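Local coordinates for protein uronate dehydrogenase (Agrobacterium tumefaciens, PDB 3RFX) that catalyses the NAD-dependent oxidation of uronic acids such as galacturonate and glucuronate, probably to the corresponding aldaric acid lactones, at residues A[163-168]-A[178-182]; A[174-178]-A[211-215]; A[106-112]-A[158-164]. The protein carries 1 engineered substitution. One frame throughout, in Å; residues are numbered along the deposited sequence.

Interaction 1: A[163-168]-A[178-182]. With PO4 (phosphate ion), chain F.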
# COMPACT_ATOMS: atom_id res chain seq x y z
N ILE A 163 2.44 25.63 -1.30
CA ILE A 163 1.56 26.61 -0.65
C ILE A 163 0.09 26.44 -1.10
O ILE A 163 -0.19 26.30 -2.29
CB ILE A 163 2.04 28.04 -0.94
CG1 ILE A 163 3.45 28.23 -0.36
CG2 ILE A 163 1.09 29.07 -0.32
CD1 ILE A 163 4.11 29.53 -0.79
N GLY A 164 -0.82 26.43 -0.13
CA GLY A 164 -2.25 26.43 -0.41
C GLY A 164 -2.67 27.86 -0.73
O GLY A 164 -2.41 28.36 -1.82
N SER A 165 -3.29 28.52 0.25
CA SER A 165 -3.72 29.90 0.10
C SER A 165 -3.22 30.67 1.31
O SER A 165 -3.79 30.59 2.38
CB SER A 165 -5.25 29.98 0.03
OG SER A 165 -5.74 29.18 -1.04
N CYS A 166 -2.11 31.40 1.15
CA CYS A 166 -1.51 32.09 2.29
C CYS A 166 -2.04 33.51 2.32
O CYS A 166 -1.53 34.39 1.62
CB CYS A 166 0.02 32.06 2.19
SG CYS A 166 0.85 32.55 3.73
N THR A 167 -3.08 33.73 3.12
CA THR A 167 -3.80 35.00 3.15
C THR A 167 -4.05 35.39 4.59
O THR A 167 -3.90 34.58 5.50
CB THR A 167 -5.16 34.87 2.45
OG1 THR A 167 -5.94 33.86 3.11
CG2 THR A 167 -4.98 34.48 0.99
N PRO A 168 -4.46 36.65 4.83
CA PRO A 168 -4.77 37.05 6.20
C PRO A 168 -5.89 36.21 6.81
O PRO A 168 -5.87 35.94 8.00
CB PRO A 168 -5.21 38.51 6.05
CG PRO A 168 -4.49 38.97 4.82
CD PRO A 168 -4.49 37.79 3.90
N THR A 178 -7.64 25.06 2.03
CA THR A 178 -6.30 25.42 1.57
C THR A 178 -5.58 26.52 2.36
O THR A 178 -4.40 26.77 2.14
CB THR A 178 -6.30 25.87 0.09
OG1 THR A 178 -7.10 27.05 -0.05
CG2 THR A 178 -6.85 24.77 -0.83
N TRP A 179 -6.30 27.17 3.28
CA TRP A 179 -5.73 28.30 4.01
C TRP A 179 -4.43 27.92 4.71
O TRP A 179 -4.34 26.89 5.37
CB TRP A 179 -6.71 28.82 5.07
CG TRP A 179 -6.27 30.10 5.73
CD1 TRP A 179 -5.80 31.23 5.12
CD2 TRP A 179 -6.30 30.39 7.14
NE1 TRP A 179 -5.53 32.20 6.06
CE2 TRP A 179 -5.82 31.71 7.30
CE3 TRP A 179 -6.68 29.66 8.27
CZ2 TRP A 179 -5.72 32.31 8.56
CZ3 TRP A 179 -6.57 30.26 9.51
CH2 TRP A 179 -6.10 31.57 9.65
N PHE A 180 -3.44 28.79 4.55
CA PHE A 180 -2.14 28.66 5.22
C PHE A 180 -1.91 30.00 5.89
O PHE A 180 -1.60 30.99 5.22
CB PHE A 180 -1.06 28.43 4.16
CG PHE A 180 0.26 27.93 4.72
CD1 PHE A 180 0.35 27.39 6.00
CD2 PHE A 180 1.40 27.98 3.93
CE1 PHE A 180 1.58 26.91 6.49
CE2 PHE A 180 2.63 27.50 4.41
CZ PHE A 180 2.71 26.97 5.68
N SER A 181 -2.07 30.06 7.21
CA SER A 181 -1.98 31.35 7.91
C SER A 181 -0.55 31.90 7.89
O SER A 181 0.41 31.15 7.74
CB SER A 181 -2.45 31.22 9.35
OG SER A 181 -1.50 30.48 10.12
N HIS A 182 -0.42 33.22 8.03
CA HIS A 182 0.90 33.82 8.15
C HIS A 182 1.68 33.20 9.31
O HIS A 182 2.84 32.82 9.14
CB HIS A 182 0.80 35.33 8.32
CG HIS A 182 0.28 36.04 7.12
ND1 HIS A 182 -0.24 37.32 7.17
CD2 HIS A 182 0.17 35.64 5.83
CE1 HIS A 182 -0.63 37.68 5.96
NE2 HIS A 182 -0.39 36.68 5.13
P PO4 F . 0.52 39.64 9.78
O1 PO4 F . -0.52 38.59 9.46
O2 PO4 F . 0.36 40.08 11.21
O3 PO4 F . 1.90 39.06 9.58
O4 PO4 F . 0.33 40.82 8.85
O HOH W 1 -0.92 37.29 2.32
O HOH W 2 -2.75 34.79 8.14

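Interaction 2: A[174-178]-A[211-215]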
# COMPACT_ATOMS: atom_id res chain seq x y z
N ARG A 174 -13.15 27.16 -0.84
CA ARG A 174 -11.92 26.39 -1.07
C ARG A 174 -10.90 26.64 0.04
O ARG A 174 -10.20 25.71 0.48
CB ARG A 174 -11.32 26.73 -2.44
CG ARG A 174 -9.97 26.07 -2.75
CD ARG A 174 -9.64 26.20 -4.24
NE ARG A 174 -8.27 25.79 -4.56
CZ ARG A 174 -7.20 26.57 -4.44
NH1 ARG A 174 -7.32 27.82 -4.01
NH2 ARG A 174 -5.99 26.10 -4.76
N MET A 175 -10.80 27.88 0.51
CA MET A 175 -9.81 28.21 1.54
C MET A 175 -10.11 27.60 2.89
O MET A 175 -9.26 27.59 3.78
CB MET A 175 -9.62 29.72 1.66
CG MET A 175 -9.05 30.34 0.40
SD MET A 175 -8.48 32.02 0.71
CE MET A 175 -8.33 32.61 -0.97
N LEU A 176 -11.32 27.08 3.07
CA LEU A 176 -11.59 26.32 4.29
C LEU A 176 -10.70 25.08 4.33
O LEU A 176 -10.49 24.49 5.38
CB LEU A 176 -13.06 25.90 4.37
CG LEU A 176 -14.02 27.08 4.51
CD1 LEU A 176 -15.48 26.60 4.47
CD2 LEU A 176 -13.73 27.84 5.82
N SER A 177 -10.19 24.69 3.16
CA SER A 177 -9.27 23.56 3.07
C SER A 177 -7.83 24.01 2.84
O SER A 177 -6.91 23.41 3.38
CB SER A 177 -9.69 22.59 1.95
OG SER A 177 -11.01 22.11 2.16
N THR A 178 -7.64 25.06 2.03
CA THR A 178 -6.30 25.42 1.57
C THR A 178 -5.58 26.52 2.36
O THR A 178 -4.40 26.77 2.14
CB THR A 178 -6.30 25.87 0.09
OG1 THR A 178 -7.10 27.05 -0.05
CG2 THR A 178 -6.85 24.77 -0.83
N ALA A 211 -11.00 20.82 7.35
CA ALA A 211 -11.29 20.35 5.99
C ALA A 211 -10.07 20.19 5.08
O ALA A 211 -10.22 20.14 3.86
CB ALA A 211 -12.34 21.26 5.33
N GLY A 212 -8.87 20.11 5.65
CA GLY A 212 -7.66 19.93 4.86
C GLY A 212 -7.68 18.67 4.00
O GLY A 212 -8.29 17.65 4.39
N TRP A 213 -7.01 18.74 2.85
CA TRP A 213 -6.95 17.64 1.89
C TRP A 213 -5.63 16.87 1.94
O TRP A 213 -5.48 15.87 1.25
CB TRP A 213 -7.06 18.17 0.45
CG TRP A 213 -8.28 19.02 0.16
CD1 TRP A 213 -9.53 18.87 0.68
CD2 TRP A 213 -8.33 20.14 -0.74
NE1 TRP A 213 -10.38 19.85 0.15
CE2 TRP A 213 -9.65 20.63 -0.71
CE3 TRP A 213 -7.39 20.77 -1.55
CZ2 TRP A 213 -10.05 21.72 -1.48
CZ3 TRP A 213 -7.78 21.86 -2.31
CH2 TRP A 213 -9.10 22.32 -2.28
N TRP A 214 -4.67 17.37 2.73
CA TRP A 214 -3.27 16.96 2.58
C TRP A 214 -2.66 16.35 3.84
O TRP A 214 -2.93 16.80 4.94
CB TRP A 214 -2.41 18.16 2.13
CG TRP A 214 -2.91 18.81 0.87
CD1 TRP A 214 -3.44 18.18 -0.23
CD2 TRP A 214 -2.91 20.21 0.58
NE1 TRP A 214 -3.78 19.12 -1.18
CE2 TRP A 214 -3.47 20.37 -0.71
CE3 TRP A 214 -2.50 21.35 1.28
CZ2 TRP A 214 -3.64 21.62 -1.31
CZ3 TRP A 214 -2.67 22.59 0.69
CH2 TRP A 214 -3.22 22.72 -0.60
N ASP A 215 -1.81 15.35 3.65
CA ASP A 215 -1.27 14.57 4.77
C ASP A 215 0.22 14.87 4.94
O ASP A 215 1.01 14.47 4.11
CB ASP A 215 -1.47 13.08 4.46
CG ASP A 215 -0.83 12.16 5.51
OD1 ASP A 215 -0.42 12.64 6.59
OD2 ASP A 215 -0.76 10.95 5.25
O HOH W 3 -11.62 23.63 7.79
O HOH W 4 -5.69 21.23 2.10

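Interaction 3: A[106-112]-A[158-164]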
# COMPACT_ATOMS: atom_id res chain seq x y z
N ILE A 106 17.40 26.17 1.57
CA ILE A 106 16.36 26.89 0.83
C ILE A 106 14.95 26.48 1.25
O ILE A 106 14.64 25.29 1.36
CB ILE A 106 16.51 26.63 -0.67
CG1 ILE A 106 17.86 27.19 -1.16
CG2 ILE A 106 15.34 27.25 -1.47
CD1 ILE A 106 18.26 26.68 -2.52
N VAL A 107 14.10 27.47 1.52
CA VAL A 107 12.66 27.22 1.58
C VAL A 107 12.10 27.65 0.22
O VAL A 107 12.13 28.83 -0.12
CB VAL A 107 11.97 28.01 2.72
CG1 VAL A 107 10.43 27.84 2.66
CG2 VAL A 107 12.48 27.55 4.07
N PHE A 108 11.63 26.69 -0.56
CA PHE A 108 11.11 26.97 -1.89
C PHE A 108 9.59 27.12 -1.85
O PHE A 108 8.90 26.24 -1.35
CB PHE A 108 11.49 25.84 -2.85
CG PHE A 108 10.87 25.96 -4.22
CD1 PHE A 108 10.94 27.15 -4.93
CD2 PHE A 108 10.25 24.87 -4.82
CE1 PHE A 108 10.39 27.26 -6.20
CE2 PHE A 108 9.70 24.98 -6.09
CZ PHE A 108 9.78 26.17 -6.78
N ALA A 109 9.08 28.24 -2.37
CA ALA A 109 7.63 28.40 -2.53
C ALA A 109 7.14 27.61 -3.73
O ALA A 109 7.09 28.13 -4.85
CB ALA A 109 7.27 29.88 -2.69
N SER A 110 6.83 26.33 -3.53
CA SER A 110 6.16 25.58 -4.57
C SER A 110 4.67 25.94 -4.46
O SER A 110 4.31 26.95 -3.85
CB SER A 110 6.37 24.07 -4.39
OG SER A 110 5.89 23.35 -5.52
N SER A 111 3.80 25.10 -5.00
CA SER A 111 2.40 25.48 -5.09
C SER A 111 1.47 24.28 -5.11
O SER A 111 1.84 23.22 -5.62
CB SER A 111 2.19 26.28 -6.38
OG SER A 111 0.82 26.58 -6.55
N ASN A 112 0.26 24.45 -4.58
CA ASN A 112 -0.78 23.45 -4.76
C ASN A 112 -1.07 23.21 -6.24
O ASN A 112 -1.61 22.17 -6.62
CB ASN A 112 -2.08 23.88 -4.05
CG ASN A 112 -2.73 25.10 -4.69
OD1 ASN A 112 -3.50 24.98 -5.64
ND2 ASN A 112 -2.39 26.28 -4.19
N THR A 158 16.47 21.52 0.66
CA THR A 158 15.37 22.41 0.28
C THR A 158 14.08 21.87 0.88
O THR A 158 13.82 20.67 0.81
CB THR A 158 15.18 22.43 -1.27
OG1 THR A 158 16.38 22.86 -1.93
CG2 THR A 158 14.00 23.33 -1.68
N ALA A 159 13.27 22.74 1.47
CA ALA A 159 11.89 22.38 1.81
C ALA A 159 11.01 22.77 0.63
O ALA A 159 10.95 23.94 0.27
CB ALA A 159 11.44 23.12 3.07
N LEU A 160 10.33 21.80 0.03
CA LEU A 160 9.45 22.06 -1.11
C LEU A 160 8.04 22.34 -0.61
O LEU A 160 7.24 21.43 -0.42
CB LEU A 160 9.44 20.87 -2.06
CG LEU A 160 10.82 20.42 -2.56
CD1 LEU A 160 10.70 19.12 -3.34
CD2 LEU A 160 11.47 21.51 -3.41
N VAL A 161 7.74 23.61 -0.38
CA VAL A 161 6.49 23.97 0.29
C VAL A 161 5.40 24.23 -0.74
O VAL A 161 5.42 25.24 -1.44
CB VAL A 161 6.67 25.18 1.21
CG1 VAL A 161 5.41 25.38 2.06
CG2 VAL A 161 7.88 24.98 2.11
N ARG A 162 4.46 23.30 -0.84
CA ARG A 162 3.33 23.44 -1.75
C ARG A 162 2.28 24.33 -1.10
O ARG A 162 1.38 23.86 -0.40
CB ARG A 162 2.76 22.06 -2.10
CG ARG A 162 3.74 21.25 -2.94
CD ARG A 162 3.19 19.87 -3.29
NE ARG A 162 4.12 19.15 -4.17
CZ ARG A 162 4.00 17.87 -4.49
NH1 ARG A 162 2.99 17.15 -4.00
NH2 ARG A 162 4.88 17.31 -5.30
N ILE A 163 2.44 25.63 -1.30
CA ILE A 163 1.56 26.61 -0.65
C ILE A 163 0.09 26.44 -1.10
O ILE A 163 -0.19 26.30 -2.29
CB ILE A 163 2.04 28.04 -0.94
CG1 ILE A 163 3.45 28.23 -0.36
CG2 ILE A 163 1.09 29.07 -0.32
CD1 ILE A 163 4.11 29.53 -0.79
N GLY A 164 -0.82 26.43 -0.13
CA GLY A 164 -2.25 26.43 -0.41
C GLY A 164 -2.67 27.86 -0.73
O GLY A 164 -2.41 28.36 -1.82

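Interaction 1: A[163-168]-A[178-182]
Backbone pairing joins Ser165, just past the end of strand 158-163, to Trp179 in the loop between helices 175-178 and 182-194, forming a single beta bridge beyond the central Rossmann sheet. Ser165 uses both its polar backbone atoms: its N donates to Thr178 O (2.8 Å), and its O accepts from Phe180 N. Beside them the hydroxyls of Ser165 and Thr178 meet tip to tip, OG to OG1 2.7 Å. Cys166 continues the pairing with a short CA-H...O contact, its CA 3.1 Å from Phe180 O.

Further along, Trp179 starts out away from the 163-168 segment, yet its CG lies anti to the backbone N (chi1 -172°), which turns the indole back so that its NE1 edge meets Thr167. NE1 then donates to Thr167 O at 2.9 Å, nearly straight (161°) and in the ring plane, although it approaches from above the carbonyl plane. The hydroxyl of Thr167 bonds elsewhere, to Glu169 O.

The imidazole of His182 has Thr167 O over one face and Cys166 SG at its edge, 3.8 Å from CD2. ND1 donates to O1 of a phosphate ion at 2.6 Å, an ion probably from the crystallisation liquor that Arg22 also binds. NE2 reaches a water at 2.9 Å that donates to Cys166 O, while a second water links His182 N to Thr167 O. In this crystal both ring nitrogens have partners, which probably holds the rotation of the imidazole, and the first turn of helix 182-194 is joined to the loop by packing and through two waters.

Interaction 2: A[174-178]-A[211-215]
Ser177, on the short helix 175-178 in the region that follows strand 158-163 of the Rossmann sheet, packs against Ala211 and Trp213 of the loop after strand 202-205. Its side chain works in two ways. OG donates to Ala211 O at 2.7 Å, arriving from above the carbonyl plane, while CB lies over the face of the Trp213 indole, 3.6 Å from the centroid of the five-membered ring and 26° off its normal, a CH-pi contact. The backbone sets CB over the ring, and OG, anti to the carbonyl carbon (chi1 -58°), is turned to the Ala211 carbonyl.

The six-membered part of the same indole receives Thr178, whose CG2 comes within 3.4 Å of CZ3. That methyl also comes near Trp214 CH2, so it sits against both tryptophans, and it lies over the centre of the Arg174 guanidinium. Arg174 runs out extended and crosses the Trp213 side chain at about a right angle, its CG 3.9 Å from CH2. Its NH2 bonds to Gln254 O, and Gln254 OE1 accepts from Trp214 NE1, which ties both side chains to one residue.

Two waters bridge the backbones: one donates to Leu176 O (2.8 Å) and accepts from Ala211 N, the other does the same for Ser177 O and Trp213 N. Within the helical turn, Arg174 O accepts from both Ser177 N and Thr178 N. Gly223 and Phe221 of the second subunit pack on Ala211 and Trp213, so the loop also faces a subunit interface. A short helix and long loops joined in this way, beyond strand 158-163, are consistent with the substrate-side lobe that extended short-chain dehydrogenases add to the Rossmann core.

Interaction 3: A[106-112]-A[158-164]
Phe108 and Leu160 meet on one face of two neighbouring parallel strands, 106-111 and 158-163, whose local axes are 44° apart. Leu160 CD2 crosses to 3.8 Å from Phe108 CD2, and Thr158 CG2 fits between Ile106 CG2 and Phe108 CB, 3.7 Å from the latter. Farther on, the extended Arg162 lays its CG beside Ser110 OG.

On the other face bumps and hollows alternate along a diagonal. Val107 CG1 touches Val161 CG2 at 3.9 Å, and the slight Ala109 provides the hollow into which Ile163 sends its CD1, 3.7 Å from the alanine CB. Ile163 reaches back along the strands because CG1 is anti to its carbonyl carbon (chi1 -62°) and CD1 extends the chain.

Regular parallel bonds join Ile106, Phe108, Ala159 and Val161. At inverse gamma turns centred on Ala109 and on Arg162 the pattern is disturbed: Ser110 N to Val161 O is weak, as is the 3.4 Å bond from Ile163 N to Ser110 O. Asn112 restores the grip with two bonds to Ile163 O, from N at 3.0 Å and from ND2 at 2.9 Å, the latter in the carbonyl plane on a lone pair.

Glu144 of helix 135-154 takes both Arg162 and Ser110 OG, and Ala147 of that helix meets Leu160. Helix 182-194 covers the opposite face, with Val192 on Val107 and Ala159, Leu188 on Val161 and Phe185 on Ile163; strands 67-70 and 202-205 flank the pair.

Interaction 3 is core: two central strands, flanked by helices, held by backbone bonds and apolar side chains. As strand 158-163 ends, Ile163 and Gly164 carry over into interaction 1, which replaces the regular strand pairing with one bridge, paired hydroxyls and bridging waters in a partly buried place. Thr178 then serves both interaction 1 and interaction 2; the latter is buried too but lies farther from the chain's centre, built on tryptophans and beside a second subunit. The three meet near Gly164, where the Trp214 ring of interaction 2 packs on Gly164 CA and Asn112 CB. Elsewhere Phe180 of interaction 1 touches Val161 of interaction 3.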